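Uroporphyrinogen III synthase (Thermus thermophilus, PDB 1WCW) probably catalyses the closure of the linear tetrapyrrole hydroxymethylbilane, with inversion of its last pyrrole ring, to uroporphyrinogen III, the precursor of haem and related pigments. Local coordinates at residues A188-I193 and E243-L248; P236-E241 and K253-K258. One frame throughout, in Å; residues are numbered along the deposited sequence.

Contact 1: A188-I193 and E243-L248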
loop_
_atom_site.group_PDB
_atom_site.type_symbol
_atom_site.label_atom_id
_atom_site.label_comp_id
_atom_site.label_asym_id
_atom_site.label_seq_id
_atom_site.Cartn_x
_atom_site.Cartn_y
_atom_site.Cartn_z
ATOM N N ALA A 188 -1.847 9.385 11.832
ATOM C CA ALA A 188 -1.072 9.353 10.594
ATOM C C ALA A 188 -1.185 8.005 9.899
ATOM O O ALA A 188 -0.950 6.968 10.508
ATOM C CB ALA A 188 0.370 9.664 10.948
ATOM N N PHE A 189 -1.479 8.082 8.593
ATOM C CA PHE A 189 -1.536 6.913 7.696
ATOM C C PHE A 189 -0.416 7.073 6.687
ATOM O O PHE A 189 -0.249 8.132 6.091
ATOM C CB PHE A 189 -2.865 6.875 6.931
ATOM C CG PHE A 189 -4.076 6.791 7.808
ATOM C CD1 PHE A 189 -4.724 7.892 8.251
ATOM C CD2 PHE A 189 -4.607 5.540 8.065
ATOM C CE1 PHE A 189 -5.938 7.775 8.981
ATOM C CE2 PHE A 189 -5.824 5.425 8.787
ATOM C CZ PHE A 189 -6.454 6.526 9.216
ATOM N N VAL A 190 0.327 5.999 6.491
ATOM C CA VAL A 190 1.404 6.049 5.505
ATOM C C VAL A 190 1.174 5.212 4.276
ATOM O O VAL A 190 1.962 5.252 3.339
ATOM C CB VAL A 190 2.801 5.730 6.076
ATOM C CG1 VAL A 190 3.126 6.797 7.166
ATOM C CG2 VAL A 190 2.812 4.382 6.633
ATOM N N ALA A 191 0.051 4.533 4.211
ATOM C CA ALA A 191 -0.271 3.765 3.008
ATOM C C ALA A 191 -1.779 3.669 2.917
ATOM O O ALA A 191 -2.473 3.526 3.934
ATOM C CB ALA A 191 0.317 2.316 3.136
ATOM N N ALA A 192 -2.319 3.606 1.727
ATOM C CA ALA A 192 -3.728 3.472 1.528
ATOM C C ALA A 192 -4.280 2.239 2.155
ATOM O O ALA A 192 -5.407 2.268 2.667
ATOM C CB ALA A 192 -4.038 3.476 0.005
ATOM N N ILE A 193 -3.525 1.125 2.119
ATOM C CA ILE A 193 -4.075 -0.085 2.702
ATOM C C ILE A 193 -4.371 0.075 4.219
ATOM O O ILE A 193 -5.258 -0.592 4.749
ATOM C CB ILE A 193 -3.118 -1.284 2.421
ATOM C CG1 ILE A 193 -3.895 -2.596 2.521
ATOM C CG2 ILE A 193 -1.928 -1.233 3.366
ATOM C CD1 ILE A 193 -3.023 -3.837 2.029
ATOM N N GLU A 243 7.211 11.334 1.727
ATOM C CA GLU A 243 7.610 10.040 2.266
ATOM C C GLU A 243 8.622 10.163 3.460
ATOM O O GLU A 243 9.122 9.129 3.949
ATOM C CB GLU A 243 8.207 9.155 1.151
ATOM C CG GLU A 243 7.268 8.914 -0.049
ATOM C CD GLU A 243 7.840 7.915 -1.078
ATOM O OE1 GLU A 243 8.918 8.182 -1.648
ATOM O OE2 GLU A 243 7.210 6.857 -1.334
ATOM N N ARG A 244 8.941 11.380 3.943
ATOM C CA ARG A 244 9.844 11.513 5.105
ATOM C C ARG A 244 8.957 11.756 6.341
ATOM O O ARG A 244 8.113 12.657 6.280
ATOM C CB ARG A 244 10.799 12.698 4.933
ATOM C CG ARG A 244 11.729 12.530 3.715
ATOM C CD ARG A 244 12.957 13.442 3.861
ATOM N NE ARG A 244 12.561 14.852 3.786
ATOM C CZ ARG A 244 12.121 15.438 2.681
ATOM N NH1 ARG A 244 11.767 16.702 2.718
ATOM N NH2 ARG A 244 12.065 14.755 1.548
ATOM N N LEU A 245 9.110 10.970 7.411
ATOM C CA LEU A 245 8.263 11.132 8.603
ATOM C C LEU A 245 8.521 12.481 9.306
ATOM O O LEU A 245 7.633 13.072 9.963
ATOM C CB LEU A 245 8.470 9.942 9.589
ATOM C CG LEU A 245 7.804 8.639 9.110
ATOM C CD1 LEU A 245 8.130 7.549 10.068
ATOM C CD2 LEU A 245 6.286 8.795 8.985
ATOM N N GLY A 246 9.690 13.030 9.065
ATOM C CA GLY A 246 10.030 14.307 9.648
ATOM C C GLY A 246 9.228 15.366 8.917
ATOM O O GLY A 246 8.810 16.345 9.576
ATOM N N SER A 247 9.013 15.194 7.615
ATOM C CA SER A 247 8.273 16.176 6.846
ATOM C C SER A 247 6.773 16.166 7.234
ATOM O O SER A 247 6.095 17.209 7.348
ATOM C CB SER A 247 8.445 15.911 5.335
ATOM O OG SER A 247 7.658 16.780 4.550
ATOM N N LEU A 248 6.254 14.955 7.383
ATOM C CA LEU A 248 4.870 14.772 7.728
ATOM C C LEU A 248 4.553 15.474 9.033
ATOM O O LEU A 248 3.612 16.297 9.146
ATOM C CB LEU A 248 4.665 13.294 7.912
ATOM C CG LEU A 248 3.349 12.927 8.585
ATOM C CD1 LEU A 248 2.258 13.359 7.635
ATOM C CD2 LEU A 248 3.309 11.414 8.851
#
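Ala-188 and Val-190 each offer a methyl group to a leucine on the first turn of helix 245-260. The CB of Ala-188 meets CD2 of Leu-248 at 4.0 Å, while CG1 of Val-190 approaches CD2 of Leu-245 at 4.2 Å, those two side chains crossing at about a right angle. The two leucines also touch each other, CD2 of Leu-245 lying 4.0 Å from CD2 of Leu-248, which joins the two pairs into one apolar patch. Leu-248 gets there because its CG stands opposite the backbone N (chi1 167°), carrying the branch out from the helix to the sheet; Leu-219 and Val-221 of the adjacent strand 217-221 receive the same side chain.

What sets these groups in place is mainly backbone bonding, helped by one side chain. Ala-188 is bonded to Ala-12 and Ala-14, and Phe-189 to Leu-219 and Val-221, so strand 186-189 is fixed inside the parallel sheet. Phe-189 turns to the other face, against helices 192-201 and 223-231. After the strand ends, Gln-194 OE1 takes the backbone N-H of Val-190 and holds the turn into helix 192-201. On the opposing segment Arg-244 is the N-cap residue, and its O receives the N-H of Leu-248 at 3.2 Å.

A parallel sheet of strand order 2-1-3-4-5 with helices on both faces is the flavodoxin-like arrangement of HemD domains, and here the final helix closes over a central strand. The junction is small, 103 Å² over both sides, and wholly aliphatic: dispersion and the exclusion of water hold it, and its geometry is probably set by the hydrogen-bonded strand and the first turn of the helix, since no directional bond links the two segments.

Contact 2: P236-E241 and K253-K258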
loop_
_atom_site.group_PDB
_atom_site.type_symbol
_atom_site.label_atom_id
_atom_site.label_comp_id
_atom_site.label_asym_id
_atom_site.label_seq_id
_atom_site.Cartn_x
_atom_site.Cartn_y
_atom_site.Cartn_z
ATOM N N PRO A 236 -8.441 14.473 4.636
ATOM C CA PRO A 236 -7.234 14.621 5.473
ATOM C C PRO A 236 -7.026 16.058 5.846
ATOM O O PRO A 236 -7.253 16.982 5.001
ATOM C CB PRO A 236 -6.097 14.180 4.603
ATOM C CG PRO A 236 -6.726 13.461 3.462
ATOM C CD PRO A 236 -8.146 13.906 3.321
ATOM N N PHE A 237 -6.567 16.306 7.058
ATOM C CA PHE A 237 -6.273 17.649 7.477
ATOM C C PHE A 237 -4.965 18.044 6.787
ATOM O O PHE A 237 -4.750 19.237 6.451
ATOM C CB PHE A 237 -6.059 17.671 9.019
ATOM C CG PHE A 237 -5.665 19.021 9.554
ATOM C CD1 PHE A 237 -6.627 20.005 9.701
ATOM C CD2 PHE A 237 -4.335 19.277 9.888
ATOM C CE1 PHE A 237 -6.271 21.266 10.186
ATOM C CE2 PHE A 237 -3.952 20.547 10.375
ATOM C CZ PHE A 237 -4.940 21.527 10.518
ATOM N N TYR A 238 -3.993 17.170 6.650
ATOM C CA TYR A 238 -2.692 17.474 6.044
ATOM C C TYR A 238 -2.217 16.278 5.234
ATOM O O TYR A 238 -2.337 15.110 5.656
ATOM C CB TYR A 238 -1.711 17.774 7.159
ATOM C CG TYR A 238 -0.321 18.071 6.729
ATOM C CD1 TYR A 238 0.039 19.322 6.231
ATOM C CD2 TYR A 238 0.617 17.071 6.701
ATOM C CE1 TYR A 238 1.376 19.502 5.662
ATOM C CE2 TYR A 238 1.887 17.242 6.173
ATOM C CZ TYR A 238 2.235 18.449 5.653
ATOM O OH TYR A 238 3.513 18.461 5.096
ATOM N N VAL A 239 -1.696 16.539 4.030
ATOM C CA VAL A 239 -1.168 15.518 3.139
ATOM C C VAL A 239 0.306 15.820 2.833
ATOM O O VAL A 239 0.604 16.916 2.296
ATOM C CB VAL A 239 -1.933 15.408 1.831
ATOM C CG1 VAL A 239 -1.355 14.317 0.925
ATOM C CG2 VAL A 239 -3.397 15.152 2.119
ATOM N N ASP A 240 1.186 14.898 3.136
ATOM C CA ASP A 240 2.627 15.085 2.867
ATOM C C ASP A 240 3.012 14.280 1.626
ATOM O O ASP A 240 2.655 13.124 1.477
ATOM C CB ASP A 240 3.439 14.586 3.995
ATOM C CG ASP A 240 4.851 15.043 3.902
ATOM O OD1 ASP A 240 5.160 16.167 4.352
ATOM O OD2 ASP A 240 5.625 14.256 3.377
ATOM N N GLU A 241 3.841 14.867 0.767
ATOM C CA GLU A 241 4.195 14.157 -0.440
ATOM C C GLU A 241 5.663 13.866 -0.557
ATOM O O GLU A 241 6.179 13.744 -1.681
ATOM C CB GLU A 241 3.730 14.942 -1.633
ATOM C CG GLU A 241 2.243 14.837 -1.767
ATOM C CD GLU A 241 1.725 15.631 -2.914
ATOM O OE1 GLU A 241 2.092 15.301 -4.062
ATOM O OE2 GLU A 241 0.964 16.594 -2.676
ATOM N N LYS A 253 2.710 20.096 12.166
ATOM C CA LYS A 253 2.914 21.061 13.263
ATOM C C LYS A 253 2.735 22.508 12.775
ATOM O O LYS A 253 2.002 23.297 13.434
ATOM C CB LYS A 253 4.328 20.822 13.769
ATOM C CG LYS A 253 4.677 21.589 15.021
ATOM C CD LYS A 253 6.073 21.072 15.481
ATOM C CE LYS A 253 6.554 21.849 16.659
ATOM N NZ LYS A 253 6.034 21.225 17.896
ATOM N N ARG A 254 3.306 22.825 11.633
ATOM C CA ARG A 254 3.161 24.172 11.115
ATOM C C ARG A 254 1.717 24.464 10.703
ATOM O O ARG A 254 1.177 25.523 10.978
ATOM C CB ARG A 254 4.134 24.340 9.958
ATOM C CG ARG A 254 4.070 25.741 9.367
ATOM C CD ARG A 254 5.149 25.834 8.314
ATOM N NE ARG A 254 5.192 27.160 7.682
ATOM C CZ ARG A 254 5.794 28.214 8.216
ATOM N NH1 ARG A 254 5.773 29.389 7.534
ATOM N NH2 ARG A 254 6.421 28.112 9.370
ATOM N N ALA A 255 1.066 23.510 10.030
ATOM C CA ALA A 255 -0.319 23.678 9.599
ATOM C C ALA A 255 -1.249 23.885 10.751
ATOM O O ALA A 255 -2.109 24.765 10.711
ATOM C CB ALA A 255 -0.721 22.434 8.784
ATOM N N LEU A 256 -1.018 23.146 11.799
ATOM C CA LEU A 256 -1.826 23.242 12.971
ATOM C C LEU A 256 -1.658 24.668 13.598
ATOM O O LEU A 256 -2.611 25.416 13.903
ATOM C CB LEU A 256 -1.409 22.123 13.923
ATOM C CG LEU A 256 -2.231 21.948 15.187
ATOM C CD1 LEU A 256 -3.675 21.583 14.797
ATOM C CD2 LEU A 256 -1.619 20.854 16.009
ATOM N N GLN A 257 -0.397 25.101 13.718
ATOM C CA GLN A 257 -0.195 26.403 14.333
ATOM C C GLN A 257 -0.698 27.563 13.479
ATOM O O GLN A 257 -1.186 28.573 14.013
ATOM C CB GLN A 257 1.276 26.577 14.676
ATOM C CG GLN A 257 1.395 27.743 15.662
ATOM C CD GLN A 257 1.188 27.338 17.103
ATOM O OE1 GLN A 257 2.065 27.543 17.948
ATOM N NE2 GLN A 257 0.039 26.742 17.409
ATOM N N LYS A 258 -0.571 27.452 12.170
ATOM C CA LYS A 258 -1.049 28.476 11.260
ATOM C C LYS A 258 -2.505 28.709 11.476
ATOM O O LYS A 258 -2.987 29.831 11.325
ATOM C CB LYS A 258 -0.853 28.031 9.820
ATOM C CG LYS A 258 0.216 28.735 9.102
ATOM C CD LYS A 258 1.454 28.810 9.846
ATOM C CE LYS A 258 2.454 29.712 9.107
ATOM N NZ LYS A 258 2.427 29.584 7.603
#
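Asp-240 OD1 is gripped by two hydroxyls: Tyr-238 OH donates to its anti lone pair at 2.9 Å, and Ser-247 OG bonds to the same oxygen. OD2 is taken up by Thr-242 OG1, so the buried carboxylate is held through both oxygens.

The phenol bond steadies a ring whose other end does the packing. CD1 of Tyr-238 lies 4.1 Å from CB of Ala-255, and CE2 of Phe-237 reaches that same methyl at 4.1 Å, so the alanine meets two neighbouring aromatic rings obliquely. Consecutive residues can both turn to the helix because Phe-237 sits just before the strand with a helix-like backbone (psi -39°). Its ring, with CG anti to the backbone N (chi1 177°), reaches far enough to bring its edge to Leu-256 N, near the ring plane, and its CZ to 4.5 Å from Leu-256 CD1. A leucine in place of Tyr-238 would remove the phenol, and would probably cost Asp-240 OD1 one of its two hydroxyl partners and leave Ala-255 less well covered.

Lys-217 makes a cation-pi contact with Phe-237 and also touches Leu-256. Strand 238-240 is an outer strand of the parallel sheet, with helix 245-260 packed on one face and helix 223-231, against Pro-236 and Val-239, on the other.

Both contacts pack helix 245-260 on the same face of the parallel sheet, yet at different depths. Contact 1 uses the first turn of the helix against a central strand and is mostly buried and purely aliphatic; contact 2 uses a later part of it against the outer strand, at the surface, with aromatic rings meeting a small alanine. Their centres are 12 Å apart and they are joined directly, through the Asp-240 carboxylate at the helix start and through Leu-248 O, which packs against Tyr-238 CE2. The start of the helix is thus tied to the outer strand by polar groups while its leucines reach inward.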